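Local coordinates for glucanase (Clostridium thermocellum, PDB 5GXX), which probably hydrolyses internal beta-1,4-glycosidic bonds of cellulose as a cellulosomal endoglucanase of glycoside hydrolase family 9, at residues A51-K56 against A117-W122; V55-P60 against N188-S193; V109-D114 against Y184-G189; V138-A143 against D176-D181. The protein carries 1 engineered substitution. All coordinates share one frame; numbering follows the deposited sequence.

Contact 1 of 4, residues A51-K56 against A117-W122; sequences AGDHVK and ADHKWW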
loop_
_atom_site.group_PDB
_atom_site.type_symbol
_atom_site.label_atom_id
_atom_site.label_comp_id
_atom_site.label_asym_id
_atom_site.label_seq_id
_atom_site.Cartn_x
_atom_site.Cartn_y
_atom_site.Cartn_z
ATOM N N ALA A 51 -29.898 16.708 7.239
ATOM C CA ALA A 51 -30.254 15.473 7.915
ATOM C C ALA A 51 -29.044 15.073 8.753
ATOM O O ALA A 51 -28.543 15.916 9.501
ATOM C CB ALA A 51 -30.692 14.384 6.932
ATOM N N GLY A 52 -28.586 13.829 8.672
ATOM C CA GLY A 52 -27.352 13.442 9.363
ATOM C C GLY A 52 -26.126 13.636 8.494
ATOM O O GLY A 52 -25.054 13.112 8.795
ATOM N N ASP A 53 -26.327 14.457 7.463
ATOM C CA ASP A 53 -25.326 14.822 6.472
ATOM C C ASP A 53 -24.962 16.292 6.599
ATOM O O ASP A 53 -25.306 16.961 7.570
ATOM C CB ASP A 53 -25.858 14.522 5.061
ATOM C CG ASP A 53 -27.097 15.324 4.705
ATOM O OD1 ASP A 53 -27.663 15.955 5.628
ATOM O OD2 ASP A 53 -27.484 15.343 3.503
ATOM N N HIS A 54 -24.262 16.819 5.601
ATOM C CA HIS A 54 -23.835 18.206 5.679
ATOM C C HIS A 54 -24.204 19.041 4.448
ATOM O O HIS A 54 -23.649 20.113 4.206
ATOM C CB HIS A 54 -22.344 18.297 6.045
ATOM C CG HIS A 54 -22.021 17.593 7.325
ATOM N ND1 HIS A 54 -21.362 16.385 7.380
ATOM C CD2 HIS A 54 -22.366 17.889 8.603
ATOM C CE1 HIS A 54 -21.279 15.985 8.638
ATOM N NE2 HIS A 54 -21.885 16.878 9.399
ATOM N N VAL A 55 -25.174 18.564 3.681
ATOM C CA VAL A 55 -25.678 19.325 2.548
ATOM C C VAL A 55 -26.712 20.342 3.019
ATOM O O VAL A 55 -27.495 20.050 3.924
ATOM C CB VAL A 55 -26.320 18.399 1.498
ATOM C CG1 VAL A 55 -26.759 19.204 0.259
ATOM C CG2 VAL A 55 -25.345 17.316 1.079
ATOM N N LYS A 56 -26.709 21.526 2.411
ATOM C CA LYS A 56 -27.790 22.490 2.565
ATOM C C LYS A 56 -28.696 22.332 1.338
ATOM O O LYS A 56 -28.363 22.727 0.211
ATOM C CB LYS A 56 -27.246 23.916 2.772
ATOM C CG LYS A 56 -26.224 24.057 3.895
ATOM C CD LYS A 56 -25.779 25.512 4.030
ATOM C CE LYS A 56 -24.579 25.627 4.924
ATOM N NZ LYS A 56 -24.169 27.052 4.983
ATOM N N ALA A 117 -21.020 13.271 -3.036
ATOM C CA ALA A 117 -19.750 13.533 -2.364
ATOM C C ALA A 117 -19.910 13.636 -0.848
ATOM O O ALA A 117 -19.146 13.027 -0.098
ATOM C CB ALA A 117 -19.098 14.805 -2.922
ATOM N N ASP A 118 -20.914 14.390 -0.405
ATOM C CA ASP A 118 -21.173 14.551 1.029
ATOM C C ASP A 118 -21.464 13.205 1.714
ATOM O O ASP A 118 -20.891 12.880 2.760
ATOM C CB ASP A 118 -22.310 15.568 1.216
ATOM C CG ASP A 118 -22.482 16.013 2.661
ATOM O OD1 ASP A 118 -23.124 15.254 3.434
ATOM O OD2 ASP A 118 -21.962 17.100 2.995
ATOM N N HIS A 119 -22.362 12.422 1.129
ATOM C CA HIS A 119 -22.844 11.195 1.751
ATOM C C HIS A 119 -21.818 10.079 1.766
ATOM O O HIS A 119 -21.883 9.185 2.608
ATOM C CB HIS A 119 -24.137 10.755 1.058
ATOM C CG HIS A 119 -25.273 11.688 1.323
ATOM N ND1 HIS A 119 -26.554 11.442 0.882
ATOM C CD2 HIS A 119 -25.320 12.861 1.998
ATOM C CE1 HIS A 119 -27.344 12.431 1.267
ATOM N NE2 HIS A 119 -26.622 13.297 1.954
ATOM N N LYS A 120 -20.829 10.160 0.880
ATOM C CA LYS A 120 -19.821 9.105 0.830
ATOM C C LYS A 120 -18.901 9.112 2.054
ATOM O O LYS A 120 -18.271 8.103 2.376
ATOM C CB LYS A 120 -19.018 9.266 -0.457
ATOM C CG LYS A 120 -18.278 8.031 -0.900
ATOM C CD LYS A 120 -17.607 8.317 -2.245
ATOM C CE LYS A 120 -16.379 7.444 -2.467
ATOM N NZ LYS A 120 -16.628 6.017 -2.102
ATOM N N TRP A 121 -18.858 10.240 2.762
ATOM C CA TRP A 121 -17.936 10.428 3.879
ATOM C C TRP A 121 -18.726 10.512 5.182
ATOM O O TRP A 121 -19.786 11.142 5.225
ATOM C CB TRP A 121 -17.122 11.708 3.671
ATOM C CG TRP A 121 -16.179 12.060 4.792
ATOM C CD1 TRP A 121 -14.959 11.503 5.048
ATOM C CD2 TRP A 121 -16.388 13.055 5.800
ATOM N NE1 TRP A 121 -14.388 12.099 6.152
ATOM C CE2 TRP A 121 -15.248 13.052 6.636
ATOM C CE3 TRP A 121 -17.434 13.948 6.078
ATOM C CZ2 TRP A 121 -15.111 13.912 7.729
ATOM C CZ3 TRP A 121 -17.295 14.802 7.163
ATOM C CH2 TRP A 121 -16.141 14.780 7.971
ATOM N N TRP A 122 -18.178 9.898 6.225
ATOM C CA TRP A 122 -18.803 9.812 7.546
ATOM C C TRP A 122 -17.865 10.502 8.541
ATOM O O TRP A 122 -16.770 10.018 8.812
ATOM C CB TRP A 122 -19.065 8.350 7.952
ATOM C CG TRP A 122 -20.043 8.254 9.100
ATOM C CD1 TRP A 122 -19.746 8.213 10.432
ATOM C CD2 TRP A 122 -21.473 8.256 9.009
ATOM N NE1 TRP A 122 -20.904 8.148 11.180
ATOM C CE2 TRP A 122 -21.980 8.183 10.328
ATOM C CE3 TRP A 122 -22.381 8.296 7.941
ATOM C CZ2 TRP A 122 -23.353 8.143 10.602
ATOM C CZ3 TRP A 122 -23.741 8.261 8.218
ATOM C CH2 TRP A 122 -24.211 8.220 9.531
HETATM O O HOH W 1 -21.199 14.391 5.270
#
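Asp-53 and His-119 meet through a short, fairly straight hydrogen bond: His-119 NE2 donates to Asp-53 OD2 over 2.7 Å at 164°. The oxygen lies close to the imidazole plane, at the ring edge, and is met on its anti side, slightly out of the carboxylate plane. Asp-53 can make this bond because its CG sits between the backbone N and the carbonyl carbon (chi1 62°), which turns OD2 to the histidine. OD1 points back into its own loop, where Ala-51 N donates to it over 2.9 Å; held at both oxygens, the carboxylate has little freedom to rotate.

Asp-118, one residue back on helix 115-120, reaches the same loop with CG anti to its N (chi1 -169°). His-54 N donates to Asp-118 OD1 at 2.9 Å, on the syn side, while OD2 lies 3.3 Å from His-54 CB. The apolar flank of this aspartate is met by Val-55, whose CG2 packs 3.5 Å from Asp-118 CB. His-54 is tied to the helix a second time by a water that bonds to ND1 and donates to Asp-118 O. The six-membered side of Trp-121 comes edge-on to His-54 ND1. His-54 NE2 bonds Thr-365 OG1 and the Trp-121 indole N-H goes to Ile-543 O, while Arg-364 clasps both segments at Gly-52 O and Trp-121 O. A Tris molecule lies about 3 Å from the His-119 side chain, and the Asp-Ala-Gly-Asp-His loop met here is a sequence signature of the family 9 active-site cleft.

Contact 2 of 4, residues V55-P60 against N188-S193; sequences VKFNLP and NGFYSS
An aromatic cluster of Phe-57, Phe-190 and Tyr-191 joins the start of helix 58-75 to the loop ahead of helix 198-212, beside a bound Tris. Phe-57 is the ring that meets both others. Tyr-191 has its CG beside the backbone N (chi1 -69°), which brings the ring's edge to Phe-57 and one face to Pro-60. The edge points at a face of Phe-57 in a T-shaped pair, centroids 5.0 Å apart and planes at 63°, with Tyr-191 CE2 3.5 Å from Phe-57 CD2. The opposite face of Phe-57 is taken by Val-55 CG1. Over the face of Tyr-191 sits Pro-60: its CG stands 3.5 Å from the ring centroid, almost exactly on the normal, a CH-pi contact. Phe-190 adds its CB, 3.5 Å from Phe-57 CZ, before its ring slides off with hardly any overlap. Leu-59 CD2 rests more loosely on Tyr-191 O.

No hydrogen bond crosses between the segments; the polar atoms look elsewhere. Tyr-191 OH bonds Asp-50 OD2, and Trp-245 meets the Tyr-191 ring edge-to-face. A Tris held next to the Tyr-191 side chain and bonded by Phe-190 O is consistent with the sugar-binding cleft of a family 9 (alpha/alpha)6-barrel cellulase.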
loop_
_atom_site.group_PDB
_atom_site.type_symbol
_atom_site.label_atom_id
_atom_site.label_comp_id
_atom_site.label_asym_id
_atom_site.label_seq_id
_atom_site.Cartn_x
_atom_site.Cartn_y
_atom_site.Cartn_z
ATOM N N VAL A 55 -25.174 18.564 3.681
ATOM C CA VAL A 55 -25.678 19.325 2.548
ATOM C C VAL A 55 -26.712 20.342 3.019
ATOM O O VAL A 55 -27.495 20.050 3.924
ATOM C CB VAL A 55 -26.320 18.399 1.498
ATOM C CG1 VAL A 55 -26.759 19.204 0.259
ATOM C CG2 VAL A 55 -25.345 17.316 1.079
ATOM N N LYS A 56 -26.709 21.526 2.411
ATOM C CA LYS A 56 -27.790 22.490 2.565
ATOM C C LYS A 56 -28.696 22.332 1.338
ATOM O O LYS A 56 -28.363 22.727 0.211
ATOM C CB LYS A 56 -27.246 23.916 2.772
ATOM C CG LYS A 56 -26.224 24.057 3.895
ATOM C CD LYS A 56 -25.779 25.512 4.030
ATOM C CE LYS A 56 -24.579 25.627 4.924
ATOM N NZ LYS A 56 -24.169 27.052 4.983
ATOM N N PHE A 57 -29.838 21.684 1.546
ATOM C CA PHE A 57 -30.827 21.445 0.497
ATOM C C PHE A 57 -31.971 22.426 0.703
ATOM O O PHE A 57 -32.773 22.236 1.615
ATOM C CB PHE A 57 -31.419 20.034 0.562
ATOM C CG PHE A 57 -30.537 18.935 0.016
ATOM C CD1 PHE A 57 -30.253 18.856 -1.339
ATOM C CD2 PHE A 57 -30.119 17.887 0.839
ATOM C CE1 PHE A 57 -29.504 17.788 -1.840
ATOM C CE2 PHE A 57 -29.364 16.817 0.357
ATOM C CZ PHE A 57 -29.058 16.763 -1.004
ATOM N N ASN A 58 -32.067 23.472 -0.108
ATOM C CA ASN A 58 -32.985 24.563 0.212
ATOM C C ASN A 58 -34.466 24.213 0.188
ATOM O O ASN A 58 -35.235 24.885 0.869
ATOM C CB ASN A 58 -32.779 25.773 -0.714
ATOM C CG ASN A 58 -31.560 26.606 -0.366
ATOM O OD1 ASN A 58 -30.566 26.087 0.139
ATOM N ND2 ASN A 58 -31.650 27.917 -0.619
ATOM N N LEU A 59 -34.874 23.216 -0.596
ATOM C CA LEU A 59 -36.298 22.882 -0.662
ATOM C C LEU A 59 -36.787 22.360 0.696
ATOM O O LEU A 59 -37.689 22.966 1.278
ATOM C CB LEU A 59 -36.656 21.959 -1.840
ATOM C CG LEU A 59 -38.128 21.555 -2.008
ATOM C CD1 LEU A 59 -39.062 22.762 -2.109
ATOM C CD2 LEU A 59 -38.269 20.669 -3.240
ATOM N N PRO A 60 -36.232 21.245 1.214
ATOM C CA PRO A 60 -36.686 20.873 2.558
ATOM C C PRO A 60 -36.267 21.863 3.648
ATOM O O PRO A 60 -36.926 21.927 4.687
ATOM C CB PRO A 60 -36.030 19.501 2.785
ATOM C CG PRO A 60 -34.787 19.558 1.906
ATOM C CD PRO A 60 -35.287 20.254 0.675
ATOM N N ASN A 188 -31.431 16.316 -7.496
ATOM C CA ASN A 188 -32.083 15.140 -8.058
ATOM C C ASN A 188 -31.610 13.830 -7.447
ATOM O O ASN A 188 -30.411 13.588 -7.306
ATOM C CB ASN A 188 -31.871 15.072 -9.560
ATOM C CG ASN A 188 -32.684 16.106 -10.298
ATOM O OD1 ASN A 188 -33.448 16.869 -9.697
ATOM N ND2 ASN A 188 -32.540 16.120 -11.614
ATOM N N GLY A 189 -32.588 13.006 -7.084
ATOM C CA GLY A 189 -32.346 11.750 -6.398
ATOM C C GLY A 189 -32.279 11.935 -4.891
ATOM O O GLY A 189 -32.282 10.931 -4.187
ATOM N N PHE A 190 -32.253 13.180 -4.416
ATOM C CA PHE A 190 -32.265 13.470 -2.976
ATOM C C PHE A 190 -33.577 14.168 -2.614
ATOM O O PHE A 190 -34.383 13.649 -1.833
ATOM C CB PHE A 190 -31.046 14.318 -2.573
ATOM C CG PHE A 190 -29.721 13.681 -2.912
ATOM C CD1 PHE A 190 -29.154 12.720 -2.085
ATOM C CD2 PHE A 190 -29.072 13.999 -4.100
ATOM C CE1 PHE A 190 -27.938 12.117 -2.400
ATOM C CE2 PHE A 190 -27.861 13.393 -4.434
ATOM C CZ PHE A 190 -27.283 12.450 -3.584
ATOM N N TYR A 191 -33.805 15.315 -3.245
ATOM C CA TYR A 191 -35.047 16.077 -3.119
ATOM C C TYR A 191 -35.563 16.514 -4.505
ATOM O O TYR A 191 -35.776 17.698 -4.762
ATOM C CB TYR A 191 -34.840 17.274 -2.178
ATOM C CG TYR A 191 -34.647 16.825 -0.738
ATOM C CD1 TYR A 191 -35.738 16.446 0.041
ATOM C CD2 TYR A 191 -33.382 16.749 -0.164
ATOM C CE1 TYR A 191 -35.576 16.000 1.351
ATOM C CE2 TYR A 191 -33.210 16.305 1.159
ATOM C CZ TYR A 191 -34.314 15.950 1.906
ATOM O OH TYR A 191 -34.171 15.523 3.208
ATOM N N SER A 192 -35.765 15.541 -5.392
ATOM C CA SER A 192 -36.350 15.807 -6.703
ATOM C C SER A 192 -37.733 16.445 -6.567
ATOM O O SER A 192 -38.461 16.114 -5.619
ATOM C CB SER A 192 -36.448 14.501 -7.505
ATOM O OG SER A 192 -35.173 14.105 -7.995
ATOM N N SER A 193 -38.085 17.353 -7.479
ATOM C CA SER A 193 -39.436 17.904 -7.511
ATOM C C SER A 193 -40.356 16.858 -8.138
ATOM O O SER A 193 -40.307 16.606 -9.341
ATOM C CB SER A 193 -39.480 19.238 -8.283
ATOM O OG SER A 193 -40.792 19.779 -8.315
#

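Contact 3 of 4, residues V109-D114 against Y184-G189; sequences VYQIGD and YTAANG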
loop_
_atom_site.group_PDB
_atom_site.type_symbol
_atom_site.label_atom_id
_atom_site.label_comp_id
_atom_site.label_asym_id
_atom_site.label_seq_id
_atom_site.Cartn_x
_atom_site.Cartn_y
_atom_site.Cartn_z
ATOM N N VAL A 109 -28.985 31.013 -4.799
ATOM C CA VAL A 109 -28.217 29.832 -4.414
ATOM C C VAL A 109 -29.249 28.887 -3.805
ATOM O O VAL A 109 -29.927 29.271 -2.847
ATOM C CB VAL A 109 -27.150 30.146 -3.344
ATOM C CG1 VAL A 109 -26.518 28.860 -2.826
ATOM C CG2 VAL A 109 -26.070 31.065 -3.913
ATOM N N TYR A 110 -29.369 27.682 -4.356
ATOM C CA TYR A 110 -30.380 26.727 -3.877
ATOM C C TYR A 110 -29.825 25.451 -3.260
ATOM O O TYR A 110 -30.594 24.602 -2.804
ATOM C CB TYR A 110 -31.391 26.400 -4.988
ATOM C CG TYR A 110 -30.913 25.484 -6.101
ATOM C CD1 TYR A 110 -30.278 25.995 -7.238
ATOM C CD2 TYR A 110 -31.140 24.104 -6.045
ATOM C CE1 TYR A 110 -29.867 25.146 -8.269
ATOM C CE2 TYR A 110 -30.722 23.248 -7.061
ATOM C CZ TYR A 110 -30.095 23.781 -8.181
ATOM O OH TYR A 110 -29.680 22.936 -9.189
ATOM N N GLN A 111 -28.504 25.302 -3.256
ATOM C CA GLN A 111 -27.874 24.158 -2.628
ATOM C C GLN A 111 -26.428 24.463 -2.275
ATOM O O GLN A 111 -25.727 25.141 -3.026
ATOM C CB GLN A 111 -27.958 22.942 -3.555
ATOM C CG GLN A 111 -27.474 21.643 -2.938
ATOM C CD GLN A 111 -27.875 20.429 -3.735
ATOM O OE1 GLN A 111 -29.016 20.300 -4.177
ATOM N NE2 GLN A 111 -26.939 19.505 -3.887
ATOM N N ILE A 112 -25.967 23.966 -1.131
ATOM C CA ILE A 112 -24.543 23.994 -0.796
ATOM C C ILE A 112 -24.113 22.564 -0.515
ATOM O O ILE A 112 -24.692 21.890 0.329
ATOM C CB ILE A 112 -24.197 24.843 0.452
ATOM C CG1 ILE A 112 -24.699 26.294 0.365
ATOM C CG2 ILE A 112 -22.683 24.795 0.752
ATOM C CD1 ILE A 112 -24.095 27.152 -0.733
ATOM N N GLY A 113 -23.111 22.082 -1.240
ATOM C CA GLY A 113 -22.687 20.700 -1.107
ATOM C C GLY A 113 -23.265 19.803 -2.190
ATOM O O GLY A 113 -24.375 20.020 -2.695
ATOM N N ASP A 114 -22.477 18.793 -2.541
ATOM C CA ASP A 114 -22.815 17.778 -3.528
ATOM C C ASP A 114 -23.289 16.564 -2.753
ATOM O O ASP A 114 -22.551 16.037 -1.926
ATOM C CB ASP A 114 -21.546 17.431 -4.315
ATOM C CG ASP A 114 -21.782 16.394 -5.406
ATOM O OD1 ASP A 114 -21.997 15.202 -5.095
ATOM O OD2 ASP A 114 -21.686 16.759 -6.597
ATOM N N TYR A 184 -33.669 23.328 -11.486
ATOM C CA TYR A 184 -33.541 22.637 -10.214
ATOM C C TYR A 184 -33.071 21.209 -10.487
ATOM O O TYR A 184 -33.876 20.331 -10.805
ATOM C CB TYR A 184 -34.875 22.702 -9.463
ATOM C CG TYR A 184 -34.907 22.017 -8.107
ATOM C CD1 TYR A 184 -34.175 22.523 -7.039
ATOM C CD2 TYR A 184 -35.710 20.892 -7.886
ATOM C CE1 TYR A 184 -34.204 21.896 -5.789
ATOM C CE2 TYR A 184 -35.755 20.260 -6.638
ATOM C CZ TYR A 184 -34.995 20.771 -5.595
ATOM O OH TYR A 184 -35.027 20.161 -4.362
ATOM N N THR A 185 -31.756 21.012 -10.421
ATOM C CA THR A 185 -31.114 19.742 -10.768
ATOM C C THR A 185 -30.164 19.154 -9.716
ATOM O O THR A 185 -30.034 17.925 -9.626
ATOM C CB THR A 185 -30.348 19.828 -12.125
ATOM O OG1 THR A 185 -29.285 20.784 -12.018
ATOM C CG2 THR A 185 -31.300 20.183 -13.281
ATOM N N ALA A 186 -29.524 20.000 -8.911
ATOM C CA ALA A 186 -28.457 19.553 -8.027
ATOM C C ALA A 186 -28.975 18.601 -6.951
ATOM O O ALA A 186 -28.203 17.821 -6.392
ATOM C CB ALA A 186 -27.748 20.743 -7.399
ATOM N N ALA A 187 -30.278 18.672 -6.670
ATOM C CA ALA A 187 -30.894 17.832 -5.635
ATOM C C ALA A 187 -31.583 16.588 -6.202
ATOM O O ALA A 187 -32.256 15.864 -5.466
ATOM C CB ALA A 187 -31.876 18.645 -4.804
ATOM N N ASN A 188 -31.431 16.316 -7.496
ATOM C CA ASN A 188 -32.083 15.140 -8.058
ATOM C C ASN A 188 -31.610 13.830 -7.447
ATOM O O ASN A 188 -30.411 13.588 -7.306
ATOM C CB ASN A 188 -31.871 15.072 -9.560
ATOM C CG ASN A 188 -32.684 16.106 -10.298
ATOM O OD1 ASN A 188 -33.448 16.869 -9.697
ATOM N ND2 ASN A 188 -32.540 16.120 -11.614
ATOM N N GLY A 189 -32.588 13.006 -7.084
ATOM C CA GLY A 189 -32.346 11.750 -6.398
ATOM C C GLY A 189 -32.279 11.935 -4.891
ATOM O O GLY A 189 -32.282 10.931 -4.187
HETATM O O HOH W 2 -25.860 16.854 -5.588
#
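The Tyr-110 ring has Ala-186 N at its edge, near the ring plane, and Tyr-184 leaning against it obliquely, centroids 5.5 Å apart and planes at 51°; the closest carbons are Tyr-110 CE2 and Tyr-184 CD1, at 3.5 Å. The second flat group, the Gln-111 amide, has Gly-113 O in its plane and Ala-186 O tilted from it. Both side chains leave strand 108-112, the middle strand of a three-stranded antiparallel sheet, to grip a type I beta turn, Thr-185 to Asn-188.

Tyr-110 holds the start of the turn. With CG between the backbone N and the carbonyl carbon (chi1 74°), the ring reaches across, and its OH accepts two successive backbone N-H groups, Thr-185 N at 3.1 Å and Ala-186 N at 3.0 Å. Ala-186 CB fills the angle between the two strand side chains, 3.4 Å from Tyr-110 OH and 3.5 Å from Gln-111 OE1.

Gln-111 runs out extended, and its NE2 serves both sides: a straight 2.9 Å bond to Gly-113 O fixes the amide. The longer bond from Gln-111 NE2 to Ala-186 O, 3.3 Å, comes from above the carbonyl plane, and a water donating to Ala-186 O is also a weak acceptor from NE2.

Contact 4 of 4, residues V138-A143 against D176-D181; sequences VGKGSA and DATRSD
Ser-142 and Ala-143, at the start of helix 142-158, form the tight part against Ser-180 and Asp-181, where three hydrogen bonds crowd together. Ser-142 N donates to Ser-180 O at 2.9 Å, and Ser-180 N returns a bond to Ser-142 OG at 3.0 Å, closing a small ring between the two residues. Ser-142 OG lies beside its own backbone N (chi1 -68°), facing the end of helix 162-178, where it also bonds Ala-175 O. Asp-181 OD1 offers its syn lone pair to Ala-143 N, 3.0 Å away at 165°, at the helix's N-terminal turn, where the dipole should favour negative charge; Ser-193 OG bonds OD2, which fixes the carboxylate's rotation. Gly-141 CA adds a C-H...O contact to Ser-180 O.

Lys-140 makes the looser margin. Its extended chain crosses Thr-178, with CD 3.6 Å from Thr-178 OG1, and a water accepts from Lys-140 NZ and donates to Thr-178 OG1, which also bonds Leu-174 O. Arg-179, exposed and with positive phi, turns back to its own helix in a salt bridge, NH2 to Asp-176 OD1 at 2.9 Å.

The contact thus links strand 136-139, through its turn into helix 142-158, to the C-terminal end of helix 162-178, with helices 198-212 and 215-224 flanking Arg-179 and Asp-176.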
loop_
_atom_site.group_PDB
_atom_site.type_symbol
_atom_site.label_atom_id
_atom_site.label_comp_id
_atom_site.label_asym_id
_atom_site.label_seq_id
_atom_site.Cartn_x
_atom_site.Cartn_y
_atom_site.Cartn_z
ATOM N N VAL A 138 -26.736 27.417 -8.281
ATOM C CA VAL A 138 -27.598 28.572 -8.485
ATOM C C VAL A 138 -28.638 28.228 -9.547
ATOM O O VAL A 138 -28.371 27.432 -10.454
ATOM C CB VAL A 138 -26.782 29.813 -8.883
ATOM C CG1 VAL A 138 -25.974 30.288 -7.675
ATOM C CG2 VAL A 138 -25.863 29.493 -10.068
ATOM N N GLY A 139 -29.839 28.777 -9.390
ATOM C CA GLY A 139 -30.940 28.533 -10.318
ATOM C C GLY A 139 -32.184 29.309 -9.929
ATOM O O GLY A 139 -32.145 30.143 -9.021
ATOM N N LYS A 140 -33.288 29.018 -10.609
ATOM C CA LYS A 140 -34.554 29.682 -10.339
ATOM C C LYS A 140 -35.729 28.710 -10.384
ATOM O O LYS A 140 -36.840 29.082 -10.756
ATOM C CB LYS A 140 -34.770 30.834 -11.325
ATOM C CG LYS A 140 -34.529 30.444 -12.771
ATOM C CD LYS A 140 -34.725 31.606 -13.745
ATOM C CE LYS A 140 -34.523 31.100 -15.162
ATOM N NZ LYS A 140 -34.963 32.072 -16.200
ATOM N N GLY A 141 -35.495 27.473 -9.944
ATOM C CA GLY A 141 -36.560 26.473 -9.870
ATOM C C GLY A 141 -37.774 26.984 -9.111
ATOM O O GLY A 141 -37.662 27.458 -7.979
ATOM N N SER A 142 -38.939 26.894 -9.740
ATOM C CA SER A 142 -40.168 27.424 -9.163
ATOM C C SER A 142 -40.514 26.766 -7.816
ATOM O O SER A 142 -40.974 27.462 -6.910
ATOM C CB SER A 142 -41.326 27.370 -10.168
ATOM O OG SER A 142 -41.148 28.275 -11.277
ATOM N N ALA A 143 -40.301 25.456 -7.682
ATOM C CA ALA A 143 -40.574 24.757 -6.419
ATOM C C ALA A 143 -39.669 25.263 -5.301
ATOM O O ALA A 143 -40.146 25.738 -4.268
ATOM C CB ALA A 143 -40.422 23.250 -6.591
ATOM N N ASP A 176 -42.924 32.674 -9.789
ATOM C CA ASP A 176 -44.153 32.792 -10.562
ATOM C C ASP A 176 -43.907 33.198 -12.020
ATOM O O ASP A 176 -44.712 32.901 -12.899
ATOM C CB ASP A 176 -45.079 33.789 -9.859
ATOM C CG ASP A 176 -46.479 33.835 -10.443
ATOM O OD1 ASP A 176 -47.062 32.770 -10.749
ATOM O OD2 ASP A 176 -47.013 34.968 -10.528
ATOM N N ALA A 177 -42.781 33.854 -12.283
ATOM C CA ALA A 177 -42.459 34.292 -13.640
ATOM C C ALA A 177 -41.762 33.145 -14.372
ATOM O O ALA A 177 -41.959 32.962 -15.573
ATOM C CB ALA A 177 -41.569 35.518 -13.588
ATOM N N THR A 178 -40.984 32.356 -13.631
ATOM C CA THR A 178 -40.173 31.266 -14.177
ATOM C C THR A 178 -41.014 30.049 -14.569
ATOM O O THR A 178 -40.755 29.405 -15.588
ATOM C CB THR A 178 -39.075 30.841 -13.176
ATOM O OG1 THR A 178 -38.221 31.947 -12.870
ATOM C CG2 THR A 178 -38.217 29.704 -13.701
ATOM N N ARG A 179 -42.007 29.715 -13.747
ATOM C CA ARG A 179 -42.880 28.566 -13.998
ATOM C C ARG A 179 -42.171 27.354 -14.595
ATOM O O ARG A 179 -42.608 26.761 -15.583
ATOM C CB ARG A 179 -44.143 28.951 -14.769
ATOM C CG ARG A 179 -45.053 29.763 -13.880
ATOM C CD ARG A 179 -46.296 30.280 -14.554
ATOM N NE ARG A 179 -47.028 31.143 -13.632
ATOM C CZ ARG A 179 -48.301 31.488 -13.787
ATOM N NH1 ARG A 179 -48.984 31.032 -14.829
ATOM N NH2 ARG A 179 -48.897 32.276 -12.903
ATOM N N SER A 180 -41.067 26.984 -13.957
ATOM C CA SER A 180 -40.294 25.820 -14.379
ATOM C C SER A 180 -39.390 25.316 -13.259
ATOM O O SER A 180 -38.807 26.113 -12.521
ATOM C CB SER A 180 -39.441 26.174 -15.601
ATOM O OG SER A 180 -38.766 25.032 -16.093
ATOM N N ASP A 181 -39.268 23.994 -13.181
ATOM C CA ASP A 181 -38.276 23.365 -12.320
ATOM C C ASP A 181 -37.018 22.954 -13.076
ATOM O O ASP A 181 -36.177 22.247 -12.533
ATOM C CB ASP A 181 -38.887 22.139 -11.637
ATOM C CG ASP A 181 -39.749 22.504 -10.451
ATOM O OD1 ASP A 181 -39.466 23.513 -9.765
ATOM O OD2 ASP A 181 -40.727 21.765 -10.218
HETATM O O HOH W 3 -37.496 33.601 -15.048
#

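Contacts 1 and 2 border the Tris pocket, and contact 3 adjoins contact 2. Contacts 1 and 2 share Val-55 and Lys-56, and His-119 ND1 lies 3.6 Å from Phe-190 CE1; each has a side chain about 3 Å from bound Tris, probably the same molecule. Contacts 2 and 3, centres only 6 Å apart, use neighbouring parts of one loop, tied by Tyr-191 O and Tyr-184 OH (2.6 Å), while Lys-56 N and Ile-112 O (2.9 Å) pair two strands of the shared sheet. Contact 4 lies about 25 Å from contact 1, centre to centre, but reaches contact 2 through Ser-193 OG and Asp-181 OD2 (2.8 Å). There the side chain of Ala-143 lies about 5 Å from the calcium ion bound by Ser-195, Gly-196, Asp-199, Glu-200 and Asp-246.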